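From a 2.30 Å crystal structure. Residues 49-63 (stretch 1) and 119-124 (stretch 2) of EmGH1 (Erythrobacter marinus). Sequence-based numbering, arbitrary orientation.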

# COMPACT_ATOMS: atom_id res chain seq x y z
N ALA A 49 39.83 -26.40 5.74
CA ALA A 49 41.01 -27.15 5.32
C ALA A 49 41.12 -27.21 3.80
O ALA A 49 42.21 -27.06 3.23
CB ALA A 49 40.99 -28.55 5.92
N LEU A 50 39.99 -27.40 3.11
CA LEU A 50 40.02 -27.47 1.66
C LEU A 50 40.32 -26.11 1.05
O LEU A 50 41.09 -26.00 0.09
CB LEU A 50 38.69 -28.01 1.13
CG LEU A 50 38.52 -28.04 -0.39
CD1 LEU A 50 39.62 -28.87 -1.03
CD2 LEU A 50 37.12 -28.56 -0.79
N ALA A 51 39.70 -25.05 1.60
CA ALA A 51 39.87 -23.72 1.03
C ALA A 51 41.32 -23.26 1.11
O ALA A 51 41.80 -22.56 0.21
CB ALA A 51 38.94 -22.73 1.74
N ASN A 52 42.04 -23.64 2.17
CA ASN A 52 43.46 -23.30 2.28
C ASN A 52 44.29 -23.90 1.15
O ASN A 52 45.38 -23.40 0.88
CB ASN A 52 44.01 -23.76 3.63
CG ASN A 52 43.44 -22.96 4.79
OD1 ASN A 52 43.10 -21.79 4.63
ND2 ASN A 52 43.31 -23.60 5.95
N LEU A 53 43.80 -24.93 0.47
CA LEU A 53 44.55 -25.55 -0.61
C LEU A 53 44.25 -24.97 -1.98
O LEU A 53 44.94 -25.31 -2.94
CB LEU A 53 44.26 -27.06 -0.64
CG LEU A 53 44.35 -27.77 0.71
CD1 LEU A 53 44.02 -29.23 0.56
CD2 LEU A 53 45.73 -27.58 1.30
N MET A 54 43.25 -24.08 -2.11
CA MET A 54 42.71 -23.71 -3.41
C MET A 54 43.24 -22.36 -3.87
O MET A 54 43.55 -21.49 -3.06
CB MET A 54 41.18 -23.67 -3.36
CG MET A 54 40.56 -24.98 -2.91
SD MET A 54 38.77 -24.95 -2.68
CE MET A 54 38.20 -24.52 -4.33
N THR A 55 43.36 -22.19 -5.19
CA THR A 55 43.74 -20.92 -5.77
C THR A 55 42.54 -19.95 -5.80
O THR A 55 41.40 -20.32 -5.55
CB THR A 55 44.28 -21.11 -7.19
OG1 THR A 55 43.21 -21.45 -8.08
CG2 THR A 55 45.36 -22.23 -7.21
N LEU A 56 42.84 -18.69 -6.12
CA LEU A 56 41.79 -17.70 -6.35
C LEU A 56 40.79 -18.18 -7.40
O LEU A 56 39.57 -18.12 -7.18
CB LEU A 56 42.42 -16.38 -6.79
CG LEU A 56 41.48 -15.30 -7.33
CD1 LEU A 56 40.52 -14.87 -6.23
CD2 LEU A 56 42.26 -14.10 -7.84
N ASP A 57 41.28 -18.67 -8.54
CA ASP A 57 40.41 -19.10 -9.62
C ASP A 57 39.57 -20.31 -9.22
O ASP A 57 38.41 -20.43 -9.65
CB ASP A 57 41.23 -19.42 -10.87
CG ASP A 57 41.78 -18.17 -11.53
OD1 ASP A 57 41.48 -17.06 -11.05
OD2 ASP A 57 42.52 -18.29 -12.53
N GLU A 58 40.12 -21.20 -8.40
CA GLU A 58 39.36 -22.38 -7.98
C GLU A 58 38.26 -22.01 -6.98
O GLU A 58 37.16 -22.55 -7.04
CB GLU A 58 40.30 -23.42 -7.38
CG GLU A 58 41.30 -23.99 -8.41
CD GLU A 58 42.26 -24.97 -7.76
OE1 GLU A 58 42.67 -24.72 -6.60
OE2 GLU A 58 42.60 -25.98 -8.42
N MET A 59 38.56 -21.11 -6.04
CA MET A 59 37.53 -20.65 -5.12
C MET A 59 36.45 -19.85 -5.86
O MET A 59 35.26 -20.02 -5.59
CB MET A 59 38.15 -19.80 -4.02
CG MET A 59 38.91 -20.62 -3.01
SD MET A 59 39.51 -19.61 -1.66
CE MET A 59 40.61 -18.51 -2.55
N ALA A 60 36.86 -18.99 -6.78
CA ALA A 60 35.90 -18.16 -7.49
C ALA A 60 34.92 -19.01 -8.28
O ALA A 60 33.75 -18.64 -8.41
CB ALA A 60 36.62 -17.17 -8.41
N ALA A 61 35.36 -20.15 -8.80
CA ALA A 61 34.47 -20.97 -9.61
C ALA A 61 33.31 -21.53 -8.79
O ALA A 61 32.23 -21.78 -9.34
CB ALA A 61 35.27 -22.09 -10.27
N GLN A 62 33.52 -21.72 -7.49
CA GLN A 62 32.46 -22.18 -6.60
C GLN A 62 31.36 -21.13 -6.38
O GLN A 62 30.37 -21.45 -5.73
CB GLN A 62 33.06 -22.60 -5.25
CG GLN A 62 34.09 -23.73 -5.36
CD GLN A 62 33.46 -25.04 -5.81
OE1 GLN A 62 32.47 -25.50 -5.24
NE2 GLN A 62 34.03 -25.63 -6.87
N LEU A 63 31.50 -19.91 -6.91
CA LEU A 63 30.50 -18.87 -6.69
C LEU A 63 29.57 -18.68 -7.88
O LEU A 63 28.76 -17.75 -7.88
CB LEU A 63 31.19 -17.54 -6.35
CG LEU A 63 32.31 -17.63 -5.30
CD1 LEU A 63 32.79 -16.27 -4.90
CD2 LEU A 63 31.84 -18.40 -4.07
N SER A 119 37.71 -30.55 -11.19
CA SER A 119 38.21 -30.03 -9.93
C SER A 119 39.43 -30.81 -9.44
O SER A 119 39.37 -32.03 -9.27
CB SER A 119 37.12 -30.07 -8.86
OG SER A 119 37.63 -29.70 -7.59
N ARG A 120 40.53 -30.09 -9.19
CA ARG A 120 41.74 -30.67 -8.61
C ARG A 120 41.42 -31.50 -7.37
O ARG A 120 42.15 -32.45 -7.05
CB ARG A 120 42.72 -29.56 -8.27
CG ARG A 120 44.14 -29.98 -8.00
CD ARG A 120 45.12 -28.82 -8.20
NE ARG A 120 44.78 -27.65 -7.39
CZ ARG A 120 45.57 -27.14 -6.44
NH1 ARG A 120 46.75 -27.70 -6.18
NH2 ARG A 120 45.17 -26.07 -5.76
N PHE A 121 40.33 -31.19 -6.67
CA PHE A 121 39.92 -31.85 -5.44
C PHE A 121 38.61 -32.62 -5.57
O PHE A 121 38.07 -33.09 -4.57
CB PHE A 121 39.83 -30.83 -4.31
CG PHE A 121 41.05 -29.98 -4.18
CD1 PHE A 121 42.13 -30.41 -3.41
CD2 PHE A 121 41.14 -28.76 -4.85
CE1 PHE A 121 43.28 -29.62 -3.30
CE2 PHE A 121 42.28 -27.98 -4.74
CZ PHE A 121 43.35 -28.41 -3.97
N GLY A 122 38.08 -32.75 -6.78
CA GLY A 122 36.87 -33.53 -6.98
C GLY A 122 35.61 -32.93 -6.40
O GLY A 122 34.70 -33.68 -6.02
N ILE A 123 35.53 -31.60 -6.31
CA ILE A 123 34.34 -30.94 -5.77
C ILE A 123 33.18 -31.14 -6.74
O ILE A 123 33.25 -30.73 -7.90
CB ILE A 123 34.60 -29.44 -5.52
CG1 ILE A 123 35.88 -29.26 -4.68
CG2 ILE A 123 33.37 -28.77 -4.87
CD1 ILE A 123 36.40 -27.81 -4.61
N PRO A 124 32.10 -31.80 -6.32
CA PRO A 124 30.91 -31.89 -7.17
C PRO A 124 30.12 -30.59 -7.15
O PRO A 124 30.34 -29.70 -6.32
CB PRO A 124 30.11 -33.05 -6.55
CG PRO A 124 30.97 -33.60 -5.42
CD PRO A 124 31.88 -32.47 -5.03
O HOH W 1 47.27 -26.88 -2.85
O HOH W 2 40.59 -27.54 -9.56
O HOH W 3 32.84 -27.90 -8.45

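Two helical segments joined by a turn and a short irregular loop meet here through a small apolar cluster bordered by a bidentate salt bridge, burying 411 Å² in all. In stretch 1 the first helix is followed by a type I turn from Ala51 to Met54, and a second helix starts after Thr55. Stretch 2 makes its own type I turn, Ser119 to Gly122. The nearest CA pairs, such as Leu50 CA and Phe121 CA at 8.3 Å and Gln62 CA and Ile123 CA at 9.0 Å, leave room for side chains between the two backbones.

Phe121 is the hub. Leu50 CD1 lies over one face of its ring, 4.0 Å from the centroid, a CH-pi contact that suits a branched aliphatic side chain, while Leu53 CB approaches Phe121 CZ at 3.7 Å and Met54 CG approaches Phe121 CE2 at 3.9 Å. The long, flexible methionine also reaches Ile123, two residues beyond Phe121: Met54 CE lies 3.8 Å from Ile123 CD1, and Leu50 CD2 is 4.0 Å from that same methyl.

Charge pairing lies beside this cluster. Arg120 NE donates to Glu58 OE2 (2.9 Å) and Arg120 NH2 to Glu58 OE1 (3.0 Å), so the planar guanidinium and carboxylate match two donors to two acceptors. Arg120 NH2 also makes a weak bond to Leu53 O (2.9 Å), with a poor angle of 120°. Glu58 serves its own stretch too: Thr55 N donates to Glu58 OE1 (3.0 Å), while Thr55 OG1 caps the helix by accepting from Glu58 N (3.1 Å). A water links Glu58 OE2 with Arg120 N.

Within the loop, Ser119 OG accepts from Phe121 N (3.2 Å) and Ile123 N (3.1 Å), holding the turn and the residue after it, with Phe121 and Ile123 both pointing toward stretch 1. Gly122 closes the turn at a phi of 69°; positive phi by itself favours glycine, which has no CB to strain it. Farther along, a water joins Gln62 NE2 to Ile123 O.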